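Local atomic coordinates of putative alpha/beta hydrolase (Desulfitobacterium hafniense, PDB entry 4RPC), a protein that is a putative alpha/beta-fold hydrolase, probably cleaving its still unidentified substrate with a serine nucleophile carried on a strand-to-helix elbow. Residues A[28-34]-A[53-59]; A[64-68]-A[180-185]. All blocks are in the same frame, centred on the assembly; numbering follows the deposited sequence.

Contact 1. Residues A[28-34]-A[53-59]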
ATOM      1  N   HIS A  28       2.883   2.882   2.578  1.00 17.46           N
ATOM      2  CA  HIS A  28       1.537   3.339   2.861  1.00 18.13           C
ATOM      3  C   HIS A  28       0.756   3.743   1.618  1.00 17.97           C
ATOM      4  O   HIS A  28       1.297   3.792   0.516  1.00 17.86           O
ATOM      5  CB  HIS A  28       1.562   4.480   3.877  1.00 19.79           C
ATOM      6  CG  HIS A  28       2.076   5.798   3.349  1.00 18.96           C
ATOM      7  ND1 HIS A  28       1.288   6.651   2.617  1.00 19.36           N
ATOM      8  CD2 HIS A  28       3.235   6.463   3.565  1.00 20.48           C
ATOM      9  CE1 HIS A  28       1.969   7.741   2.307  1.00 19.84           C
ATOM     10  NE2 HIS A  28       3.152   7.662   2.872  1.00 20.88           N
ATOM     11  N   GLY A  29      -0.535   3.973   1.785  1.00 18.03           N
ATOM     12  CA  GLY A  29      -1.393   4.312   0.643  1.00 18.38           C
ATOM     13  C   GLY A  29      -1.692   5.805   0.518  1.00 18.43           C
ATOM     14  O   GLY A  29      -1.252   6.639   1.339  1.00 17.58           O
ATOM     15  N   ALA A  30      -2.396   6.141  -0.555  1.00 18.50           N
ATOM     16  CA  ALA A  30      -2.841   7.508  -0.782  1.00 18.73           C
ATOM     17  C   ALA A  30      -3.645   8.033   0.404  1.00 19.70           C
ATOM     18  O   ALA A  30      -4.582   7.416   0.853  1.00 19.16           O
ATOM     19  CB  ALA A  30      -3.709   7.571  -2.030  1.00 19.20           C
ATOM     20  N   GLY A  31      -3.289   9.225   0.862  1.00 20.62           N
ATOM     21  CA  GLY A  31      -3.938   9.877   1.988  1.00 21.22           C
ATOM     22  C   GLY A  31      -3.430   9.475   3.348  1.00 21.71           C
ATOM     23  O   GLY A  31      -3.843  10.084   4.321  1.00 24.39           O
ATOM     24  N   PHE A  32      -2.585   8.456   3.437  1.00 20.56           N
ATOM     25  CA  PHE A  32      -2.133   7.908   4.737  1.00 22.01           C
ATOM     26  C   PHE A  32      -0.859   8.621   5.130  1.00 22.69           C
ATOM     27  O   PHE A  32      -0.410   9.512   4.401  1.00 22.03           O
ATOM     28  CB  PHE A  32      -1.915   6.395   4.660  1.00 21.24           C
ATOM     29  CG  PHE A  32      -3.164   5.605   4.378  1.00 22.46           C
ATOM     30  CD1 PHE A  32      -4.406   6.214   4.294  1.00 24.19           C
ATOM     31  CD2 PHE A  32      -3.110   4.211   4.309  1.00 23.67           C
ATOM     32  CE1 PHE A  32      -5.564   5.446   4.129  1.00 25.80           C
ATOM     33  CE2 PHE A  32      -4.252   3.452   4.114  1.00 24.82           C
ATOM     34  CZ  PHE A  32      -5.470   4.075   4.008  1.00 26.55           C
ATOM     35  N   TYR A  33      -0.277   8.235   6.261  1.00 23.65           N
ATOM     36  CA  TYR A  33       0.941   8.827   6.734  1.00 26.08           C
ATOM     37  C   TYR A  33       1.849   7.750   7.251  1.00 26.82           C
ATOM     38  O   TYR A  33       1.406   6.873   7.941  1.00 29.74           O
ATOM     39  CB  TYR A  33       0.613   9.812   7.863  1.00 28.78           C
ATOM     40  CG  TYR A  33       1.762  10.677   8.308  1.00 31.13           C
ATOM     41  CD1 TYR A  33       2.545  11.340   7.365  1.00 30.69           C
ATOM     42  CD2 TYR A  33       2.039  10.887   9.667  1.00 32.89           C
ATOM     43  CE1 TYR A  33       3.592  12.170   7.737  1.00 32.76           C
ATOM     44  CE2 TYR A  33       3.087  11.716  10.057  1.00 36.02           C
ATOM     45  CZ  TYR A  33       3.879  12.349   9.086  1.00 35.38           C
ATOM     46  OH  TYR A  33       4.951  13.156   9.414  1.00 35.57           O
ATOM     47  N   TRP A  34       3.125   7.833   6.944  1.00 28.26           N
ATOM     48  CA  TRP A  34       4.085   6.803   7.289  1.00 29.20           C
ATOM     49  C   TRP A  34       4.090   6.480   8.784  1.00 32.59           C
ATOM     50  O   TRP A  34       4.193   5.320   9.136  1.00 34.68           O
ATOM     51  CB  TRP A  34       5.490   7.208   6.865  1.00 31.05           C
ATOM     52  CG  TRP A  34       6.136   8.238   7.772  1.00 35.13           C
ATOM     53  CD1 TRP A  34       6.034   9.570   7.684  1.00 38.09           C
ATOM     54  CD2 TRP A  34       6.984   7.970   8.905  1.00 38.55           C
ATOM     55  NE1 TRP A  34       6.748  10.174   8.688  1.00 40.58           N
ATOM     56  CE2 TRP A  34       7.355   9.204   9.446  1.00 40.46           C
ATOM     57  CE3 TRP A  34       7.462   6.799   9.505  1.00 38.35           C
ATOM     58  CZ2 TRP A  34       8.192   9.320  10.574  1.00 45.35           C
ATOM     59  CZ3 TRP A  34       8.302   6.915  10.649  1.00 42.46           C
ATOM     60  CH2 TRP A  34       8.649   8.165  11.159  1.00 42.72           C
ATOM     61  N   ILE A  53      10.556   2.744   5.837  1.00 21.36           N
ATOM     62  CA  ILE A  53       9.242   3.283   5.622  1.00 22.39           C
ATOM     63  C   ILE A  53       9.281   4.573   4.817  1.00 23.87           C
ATOM     64  O   ILE A  53       9.671   5.609   5.314  1.00 26.53           O
ATOM     65  CB  ILE A  53       8.492   3.544   6.947  1.00 23.20           C
ATOM     66  CG1 ILE A  53       8.685   2.369   7.962  1.00 23.86           C
ATOM     67  CG2 ILE A  53       7.026   3.766   6.689  1.00 21.77           C
ATOM     68  CD1 ILE A  53       9.860   2.531   8.848  1.00 24.52           C
ATOM     69  N   PRO A  54       8.909   4.515   3.538  1.00 24.09           N
ATOM     70  CA  PRO A  54       8.943   5.768   2.803  1.00 24.63           C
ATOM     71  C   PRO A  54       7.754   6.694   3.093  1.00 24.09           C
ATOM     72  O   PRO A  54       6.723   6.254   3.560  1.00 23.92           O
ATOM     73  CB  PRO A  54       8.869   5.303   1.344  1.00 25.04           C
ATOM     74  CG  PRO A  54       8.329   3.910   1.383  1.00 23.13           C
ATOM     75  CD  PRO A  54       8.852   3.349   2.655  1.00 23.00           C
ATOM     76  N   GLU A  55       7.894   7.976   2.790  1.00 24.21           N
ATOM     77  CA  GLU A  55       6.742   8.869   2.633  1.00 24.24           C
ATOM     78  C   GLU A  55       6.408   8.988   1.171  1.00 23.82           C
ATOM     79  O   GLU A  55       7.275   9.297   0.367  1.00 23.81           O
ATOM     80  CB  GLU A  55       7.124  10.246   3.092  1.00 26.49           C
ATOM     81  CG  GLU A  55       7.480  10.300   4.534  1.00 28.63           C
ATOM     82  CD  GLU A  55       7.891  11.690   4.986  1.00 31.74           C
ATOM     83  OE1 GLU A  55       7.919  12.662   4.151  1.00 32.06           O
ATOM     84  OE2 GLU A  55       8.200  11.758   6.191  1.00 31.94           O
ATOM     85  N   LEU A  56       5.184   8.712   0.783  1.00 22.73           N
ATOM     86  CA  LEU A  56       4.771   9.004  -0.581  1.00 21.57           C
ATOM     87  C   LEU A  56       4.863  10.515  -0.788  1.00 22.16           C
ATOM     88  O   LEU A  56       4.672  11.302   0.142  1.00 22.16           O
ATOM     89  CB  LEU A  56       3.344   8.522  -0.834  1.00 21.59           C
ATOM     90  CG  LEU A  56       3.063   7.014  -0.814  1.00 20.98           C
ATOM     91  CD1 LEU A  56       1.613   6.785  -1.217  1.00 20.52           C
ATOM     92  CD2 LEU A  56       3.950   6.355  -1.815  1.00 20.86           C
ATOM     93  N   GLU A  57       5.210  10.921  -1.995  1.00 22.32           N
ATOM     94  CA  GLU A  57       5.296  12.343  -2.306  1.00 23.41           C
ATOM     95  C   GLU A  57       4.105  13.129  -1.811  1.00 22.54           C
ATOM     96  O   GLU A  57       2.964  12.728  -1.953  1.00 20.93           O
ATOM     97  CB  GLU A  57       5.492  12.583  -3.802  1.00 24.61           C
ATOM     98  CG  GLU A  57       6.876  12.151  -4.299  1.00 26.09           C
ATOM     99  CD  GLU A  57       6.991  10.650  -4.627  1.00 26.59           C
ATOM    100  OE1 GLU A  57       6.034   9.900  -4.379  1.00 25.76           O
ATOM    101  OE2 GLU A  57       8.042  10.233  -5.195  1.00 27.92           O
ATOM    102  N   GLY A  58       4.409  14.281  -1.233  1.00 23.56           N
ATOM    103  CA  GLY A  58       3.408  15.190  -0.661  1.00 24.25           C
ATOM    104  C   GLY A  58       2.723  14.765   0.645  1.00 24.11           C
ATOM    105  O   GLY A  58       1.911  15.541   1.162  1.00 25.68           O
ATOM    106  N   HIS A  59       3.044  13.572   1.195  1.00 22.12           N
ATOM    107  CA  HIS A  59       2.433  13.114   2.410  1.00 22.08           C
ATOM    108  C   HIS A  59       3.266  13.474   3.663  1.00 23.53           C
ATOM    109  O   HIS A  59       3.789  12.610   4.417  1.00 21.65           O
ATOM    110  CB  HIS A  59       2.185  11.625   2.298  1.00 21.96           C
ATOM    111  CG  HIS A  59       1.094  11.311   1.317  1.00 22.09           C
ATOM    112  ND1 HIS A  59       1.180  11.689  -0.006  1.00 21.24           N
ATOM    113  CD2 HIS A  59      -0.105  10.708   1.467  1.00 21.79           C
ATOM    114  CE1 HIS A  59       0.054  11.377  -0.619  1.00 22.36           C
ATOM    115  NE2 HIS A  59      -0.727  10.751   0.239  1.00 22.61           N
TER
HETATM  116  O   HOH W   1       5.238   3.941   3.921  1.00 15.16           O
HETATM  117  O   HOH W   2       4.053   9.750   4.828  1.00 13.57           O
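H28 follows strand 23-27, and water 1 joins its N to P54 O (2.9 and 2.8 Å), extending the meeting of two parallel neighbours, strands 23-27 and 50-54, past their ends. Its imidazole suits a buried, crowded place: ND1 donates to its own neighbour's carbonyl, G29 O, at 2.8 Å, L56 CG lies over one ring face, and H59 CD2 sits at the edge, 3.7 Å from H28 CE1. G29 to F32 form a type II turn, closed by F32 N to G29 O at 3.1 Å. In an alpha/beta hydrolase, an HG-containing loop after this strand commonly borders the active site and contributes to the oxyanion hole; here G29 touches part of what is probably a Ser-His-Glu triad (S96, H241, E213). G31 takes the positive-phi corner of the turn, where a CB would jam against the preceding carbonyl, and its N donates to H59 NE2 at 3.0 Å. That acceptor role fits H59 donating through ND1 to E57 O (2.8 Å), which braces the ring across the L56-H59 type II turn. F32 O approaches H59 CD2 at 3.2 Å. Y33 occupies the N-cap position before helix 34-37, its ring edge meeting H59 O (CE1 to O, 3.4 Å). W34 N reaches that same carbonyl through water 2, while W34 CB packs on I53 CG2 at 3.8 Å and the indole stacks on H14, whose NE2 hydrogen-bonds E55 OE2.

Contact 2. Residues A[64-68]-A[180-185]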
ATOM      1  N   ARG A  64       6.985  19.681  -0.665  1.00 35.92           N
ATOM      2  CA  ARG A  64       7.705  20.414  -1.693  1.00 38.76           C
ATOM      3  C   ARG A  64       7.460  19.741  -3.043  1.00 35.33           C
ATOM      4  O   ARG A  64       7.909  20.235  -4.063  1.00 35.84           O
ATOM      5  CB  ARG A  64       9.215  20.468  -1.398  1.00 42.99           C
ATOM      6  CG  ARG A  64       9.603  20.840   0.036  1.00 47.80           C
ATOM      7  CD  ARG A  64      11.048  21.358   0.089  1.00 53.40           C
ATOM      8  NE  ARG A  64      11.182  22.607  -0.670  1.00 60.42           N
ATOM      9  CZ  ARG A  64      12.291  23.074  -1.270  1.00 67.07           C
ATOM     10  NH1 ARG A  64      13.443  22.400  -1.253  1.00 68.53           N
ATOM     11  NH2 ARG A  64      12.238  24.245  -1.908  1.00 68.94           N
ATOM     12  N   GLU A  65       6.730  18.646  -3.070  1.00 32.50           N
ATOM     13  CA  GLU A  65       6.320  18.095  -4.344  1.00 32.22           C
ATOM     14  C   GLU A  65       5.172  17.116  -4.203  1.00 28.55           C
ATOM     15  O   GLU A  65       4.785  16.741  -3.114  1.00 28.32           O
ATOM     16  CB  GLU A  65       7.496  17.392  -5.025  1.00 34.05           C
ATOM     17  CG  GLU A  65       7.769  16.020  -4.420  1.00 36.15           C
ATOM     18  CD  GLU A  65       9.141  15.454  -4.790  1.00 40.71           C
ATOM     19  OE1 GLU A  65       9.427  15.149  -5.997  1.00 42.82           O
ATOM     20  OE2 GLU A  65       9.945  15.342  -3.845  1.00 43.19           O
ATOM     21  N   TYR A  66       4.673  16.669  -5.343  1.00 26.05           N
ATOM     22  CA  TYR A  66       3.549  15.781  -5.392  1.00 25.00           C
ATOM     23  C   TYR A  66       3.924  14.626  -6.289  1.00 23.91           C
ATOM     24  O   TYR A  66       4.863  14.714  -7.084  1.00 23.83           O
ATOM     25  CB  TYR A  66       2.342  16.495  -6.006  1.00 25.96           C
ATOM     26  CG  TYR A  66       1.900  17.786  -5.307  1.00 27.36           C
ATOM     27  CD1 TYR A  66       1.640  17.812  -3.944  1.00 26.18           C
ATOM     28  CD2 TYR A  66       1.699  18.946  -6.035  1.00 28.67           C
ATOM     29  CE1 TYR A  66       1.164  18.946  -3.336  1.00 28.06           C
ATOM     30  CE2 TYR A  66       1.260  20.102  -5.427  1.00 29.77           C
ATOM     31  CZ  TYR A  66       0.995  20.102  -4.085  1.00 29.64           C
ATOM     32  OH  TYR A  66       0.569  21.274  -3.468  1.00 32.18           O
HETATM   33  N   MSE A  67       3.148  13.565  -6.170  1.00 22.77           N
HETATM   34  CA  MSE A  67       3.381  12.318  -6.857  1.00 22.75           C
HETATM   35  C   MSE A  67       3.127  12.497  -8.336  1.00 23.23           C
HETATM   36  O   MSE A  67       2.219  13.194  -8.713  1.00 24.67           O
HETATM   37  CB  MSE A  67       2.414  11.262  -6.363  1.00 22.92           C
HETATM   38  CG  MSE A  67       3.241  10.090  -5.909  1.00 26.03           C
HETATM   39 SE   MSE A  67       2.163   8.542  -5.393  0.84 26.88          SE
HETATM   40  CE  MSE A  67       1.541   9.435  -3.845  1.00 27.88           C
ATOM     41  N   VAL A  68       3.944  11.847  -9.159  1.00 23.32           N
ATOM     42  CA  VAL A  68       3.799  11.853 -10.613  1.00 24.00           C
ATOM     43  C   VAL A  68       3.289  10.500 -11.117  1.00 22.26           C
ATOM     44  O   VAL A  68       2.372  10.445 -11.876  1.00 22.97           O
ATOM     45  CB  VAL A  68       5.123  12.187 -11.323  1.00 25.35           C
ATOM     46  CG1 VAL A  68       4.930  12.261 -12.836  1.00 26.94           C
ATOM     47  CG2 VAL A  68       5.651  13.539 -10.865  1.00 27.56           C
ATOM     48  N   GLU A 180      -4.480  18.626  -2.862  1.00 23.61           N
ATOM     49  CA  GLU A 180      -3.659  18.436  -4.069  1.00 25.30           C
ATOM     50  C   GLU A 180      -2.788  17.224  -3.921  1.00 23.07           C
ATOM     51  O   GLU A 180      -2.625  16.497  -4.850  1.00 21.15           O
ATOM     52  CB  GLU A 180      -2.738  19.615  -4.386  1.00 29.81           C
ATOM     53  CG  GLU A 180      -3.229  20.678  -5.374  1.00 35.74           C
ATOM     54  CD  GLU A 180      -3.907  20.214  -6.659  1.00 37.91           C
ATOM     55  OE1 GLU A 180      -3.194  19.932  -7.656  1.00 44.88           O
ATOM     56  OE2 GLU A 180      -5.168  20.204  -6.676  1.00 40.73           O
ATOM     57  N   ALA A 181      -2.204  17.006  -2.746  1.00 23.01           N
ATOM     58  CA  ALA A 181      -1.264  15.902  -2.577  1.00 21.92           C
ATOM     59  C   ALA A 181      -1.978  14.568  -2.691  1.00 19.96           C
ATOM     60  O   ALA A 181      -1.524  13.621  -3.339  1.00 19.08           O
ATOM     61  CB  ALA A 181      -0.548  16.023  -1.239  1.00 23.03           C
ATOM     62  N   LEU A 182      -3.126  14.528  -2.081  1.00 19.40           N
ATOM     63  CA  LEU A 182      -3.977  13.339  -2.097  1.00 18.36           C
ATOM     64  C   LEU A 182      -4.434  13.037  -3.479  1.00 18.32           C
ATOM     65  O   LEU A 182      -4.356  11.891  -3.929  1.00 17.57           O
ATOM     66  CB  LEU A 182      -5.195  13.580  -1.221  1.00 18.33           C
ATOM     67  CG  LEU A 182      -6.329  12.582  -1.185  1.00 18.18           C
ATOM     68  CD1 LEU A 182      -5.726  11.286  -0.734  1.00 18.00           C
ATOM     69  CD2 LEU A 182      -7.408  12.994  -0.192  1.00 19.48           C
ATOM     70  N   LEU A 183      -4.921  14.079  -4.160  1.00 18.39           N
ATOM     71  CA  LEU A 183      -5.375  13.924  -5.506  1.00 18.30           C
ATOM     72  C   LEU A 183      -4.287  13.373  -6.444  1.00 18.64           C
ATOM     73  O   LEU A 183      -4.543  12.466  -7.219  1.00 17.96           O
ATOM     74  CB  LEU A 183      -5.952  15.261  -6.028  1.00 19.36           C
ATOM     75  CG  LEU A 183      -6.509  15.271  -7.420  1.00 20.40           C
ATOM     76  CD1 LEU A 183      -7.793  14.519  -7.468  1.00 21.18           C
ATOM     77  CD2 LEU A 183      -6.788  16.688  -7.869  1.00 23.37           C
ATOM     78  N   HIS A 184      -3.084  13.929  -6.424  1.00 19.84           N
ATOM     79  CA  HIS A 184      -2.027  13.424  -7.295  1.00 20.60           C
ATOM     80  C   HIS A 184      -1.648  11.970  -7.052  1.00 20.20           C
ATOM     81  O   HIS A 184      -1.311  11.225  -7.992  1.00 18.59           O
ATOM     82  CB  HIS A 184      -0.798  14.294  -7.135  1.00 22.39           C
ATOM     83  CG  HIS A 184      -0.898  15.504  -7.959  1.00 24.93           C
ATOM     84  ND1 HIS A 184      -1.134  16.751  -7.432  1.00 28.52           N
ATOM     85  CD2 HIS A 184      -0.949  15.636  -9.299  1.00 25.80           C
ATOM     86  CE1 HIS A 184      -1.237  17.619  -8.420  1.00 29.34           C
ATOM     87  NE2 HIS A 184      -1.143  16.960  -9.561  1.00 29.89           N
ATOM     88  N   ALA A 185      -1.766  11.572  -5.794  1.00 19.69           N
ATOM     89  CA  ALA A 185      -1.453  10.217  -5.386  1.00 19.81           C
ATOM     90  C   ALA A 185      -2.511   9.293  -5.957  1.00 20.68           C
ATOM     91  O   ALA A 185      -2.202   8.176  -6.461  1.00 21.20           O
ATOM     92  CB  ALA A 185      -1.421  10.098  -3.897  1.00 19.63           C
TER
HETATM   93  O   HOH W   3       1.151  13.609  -3.831  1.00 17.97           O
HETATM   94  O   HOH W   4      -0.277  11.846 -10.292  1.00 32.41           O
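Y66, M67 and H184 account for most of this contact, in which the loop between strand 50-54 and helix 70-83 of the alpha/beta hydrolase fold lies along helix 179-191, a helix that enters the chain between strands 112-119 and 204-210. Y66 lays a broad ring against the first helical turn of 180-185. Its CD1 is 3.7 Å from A181 CA and 3.9 Å from A181 CB, so the small alanine lets the aromatic ring come right up to the helix backbone. E180 CB makes an off-centre CH-pi contact, 4.2 Å from the ring centroid, using the aliphatic root of a side chain whose charged end remains at the surface. The ring of H184, one turn on, is nearly parallel to that of Y66 (13°) but slid sideways, with centroids 5.2 Å apart, so the two barely overlap. H184 is steadied by its own helix, ND1 donating to E180 O at 3.0 Å, and its CB also packs against M67 O at 3.6 Å.

M67, present as selenomethionine, turns from the partly exposed edge into the interior, its CA 5.5 Å from A185 CA. Its long, flexible and unbranched side chain lies among L97 of helix 97-108, L56 and E57. The backbones themselves are joined by solvent: water 3 accepts from M67 N at 3.1 Å and donates to A181 O at 2.7 Å.

How the contacts relate
From the N terminus, the chain leaves strand 23-27 through 28-34, makes helices 34-37 and 39-45, and returns on strand 50-54 to 53-59, where contact 1 closes a short loop of 18 intervening residues. Only five residues later 64-68 opens contact 2, which closes far away in sequence, at helix 179-191, after the central strands 88-95 and 112-119. The two loops therefore follow in series, neither nesting nor crossing, yet their centres are only 10 Å apart. They also touch: G58 O lies 3.5 Å from A181 CB, and G31 CA 3.5 Å from L182 CD1. Together they join the loops after two adjacent sheet strands to helix 179-191.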